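Local coordinates for protein FTT_1639c (Francisella tularensis subsp. tularensis, PDB 7KZW) that is of unknown function, the crystallised piece being a strand-rich domain cut from a longer protein that is predicted to contain a transmembrane helix, at residues F38-D42 against K43-E47. The protein carries 3 engineered substitutions. Residues are numbered along the deposited sequence; the frame is centred on the assembly and turned at random.
Engineered in segment 38-42: Met41 (natural residue Ile).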
# COMPACT_ATOMS: atom_id res chain seq x y z
N PHE A 38 16.10 1.12 -2.90
CA PHE A 38 16.06 1.65 -4.26
C PHE A 38 14.78 1.25 -4.94
O PHE A 38 14.15 0.25 -4.55
CB PHE A 38 17.25 1.11 -5.06
CG PHE A 38 18.56 1.47 -4.45
CD1 PHE A 38 19.03 2.77 -4.54
CD2 PHE A 38 19.27 0.56 -3.71
CE1 PHE A 38 20.25 3.15 -3.97
CE2 PHE A 38 20.49 0.92 -3.11
CZ PHE A 38 20.98 2.22 -3.25
N ASN A 39 14.33 2.08 -5.90
CA ASN A 39 13.07 1.91 -6.58
C ASN A 39 13.27 1.45 -8.02
O ASN A 39 14.41 1.25 -8.47
CB ASN A 39 12.19 3.16 -6.45
CG ASN A 39 12.77 4.37 -7.15
OD1 ASN A 39 13.18 4.25 -8.29
ND2 ASN A 39 12.78 5.52 -6.49
N ILE A 40 12.17 1.32 -8.77
CA ILE A 40 12.27 0.72 -10.10
C ILE A 40 12.93 1.63 -11.12
O ILE A 40 13.17 1.23 -12.26
CB ILE A 40 10.92 0.15 -10.60
CG1 ILE A 40 9.85 1.23 -10.70
CG2 ILE A 40 10.53 -1.02 -9.71
CD1 ILE A 40 8.50 0.66 -11.24
N MSE A 41 13.19 2.87 -10.76
CA MSE A 41 13.95 3.76 -11.68
C MSE A 41 15.43 3.52 -11.48
O MSE A 41 16.19 4.01 -12.31
CB MSE A 41 13.71 5.22 -11.37
CG MSE A 41 12.33 5.71 -11.72
SE MSE A 41 12.05 7.59 -11.23
CE MSE A 41 13.60 8.02 -12.24
N ASP A 42 15.82 2.72 -10.51
CA ASP A 42 17.21 2.54 -10.11
C ASP A 42 17.75 1.24 -10.68
O ASP A 42 17.00 0.37 -11.15
CB ASP A 42 17.37 2.63 -8.59
CG ASP A 42 16.83 3.98 -8.01
OD1 ASP A 42 16.98 5.03 -8.69
OD2 ASP A 42 16.26 4.00 -6.86
N LYS A 43 19.09 1.12 -10.65
CA LYS A 43 19.71 -0.01 -11.32
C LYS A 43 19.37 -1.33 -10.65
O LYS A 43 19.22 -2.36 -11.32
CB LYS A 43 21.23 0.20 -11.38
CG LYS A 43 21.68 1.23 -12.43
CD LYS A 43 23.02 1.96 -12.12
CE LYS A 43 23.77 2.42 -13.40
NZ LYS A 43 22.83 2.77 -14.51
N LYS A 44 19.24 -1.33 -9.31
CA LYS A 44 18.96 -2.55 -8.55
C LYS A 44 17.80 -2.32 -7.58
O LYS A 44 18.01 -2.04 -6.38
CB LYS A 44 20.21 -3.11 -7.86
CG LYS A 44 19.88 -4.44 -7.17
CD LYS A 44 20.23 -5.69 -7.98
CE LYS A 44 19.73 -6.99 -7.29
NZ LYS A 44 18.40 -6.93 -6.56
N PRO A 45 16.56 -2.39 -8.06
CA PRO A 45 15.40 -2.12 -7.18
C PRO A 45 15.32 -3.11 -6.02
O PRO A 45 15.52 -4.30 -6.19
CB PRO A 45 14.19 -2.24 -8.13
CG PRO A 45 14.81 -2.00 -9.56
CD PRO A 45 16.16 -2.67 -9.45
N THR A 46 14.99 -2.60 -4.84
CA THR A 46 14.93 -3.42 -3.65
C THR A 46 13.64 -4.25 -3.69
O THR A 46 12.55 -3.69 -3.92
CB THR A 46 14.86 -2.50 -2.44
OG1 THR A 46 16.05 -1.69 -2.41
CG2 THR A 46 14.78 -3.35 -1.17
N GLU A 47 13.74 -5.55 -3.45
CA GLU A 47 12.57 -6.41 -3.31
C GLU A 47 11.94 -6.20 -1.94
O GLU A 47 12.63 -6.32 -0.91
CB GLU A 47 12.98 -7.90 -3.36
CG GLU A 47 12.68 -8.56 -4.64
CD GLU A 47 13.08 -10.04 -4.70
OE1 GLU A 47 13.03 -10.72 -3.70
OE2 GLU A 47 13.57 -10.43 -5.80
O HOH W 1 11.94 -1.34 -4.99
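Phe38 and Thr46 close this loop through two nearly straight hydrogen bonds. The backbone N of Phe38 donates to Thr46 OG1 at 2.9 Å (168°), and Thr46 N returns a bond to Phe38 O at 3.0 Å, approaching from above the carbonyl plane. A chi1 of -61°, with OG1 anti to the carbonyl carbon of Thr46, directs the hydroxyl to Phe38 N. One water donates to both Phe38 O (2.8 Å) and Thr46 O (2.7 Å), so Phe38 O accepts two bonds.

Inside the closure, Asp42 N bonds Asn39 O at 2.9 Å in a type I beta turn from Asn39 to Asp42, and side-chain bonds accompany it. Asn39 OD1 accepts from the backbone N of engineered Met41, a selenomethionine, in the carbonyl plane, which defines an Asx turn. With CG beside its own backbone N, Asp42 presents OD2 to the N-H of Asn39 at 2.9 Å, on the anti side and 33° out of the carboxylate plane; the same oxygen lies at the edge of the Phe38 ring, in its plane.

Apolar contact comes from Pro45 CB, which meets Ile40 CG2 at 4.2 Å, the two side chains crossing at about a right angle. Separately, Pro45 CG packs in van der Waals contact against Asn39 O at 3.5 Å.

The loop belongs to the long connection between strands 21-27 and 48-58; Asn39 ND2 bonds Asn89 OD1, Ile40 pairs through its backbone with Leu85, and Thr46 touches Asn112 just before the chain enters strand 48-58.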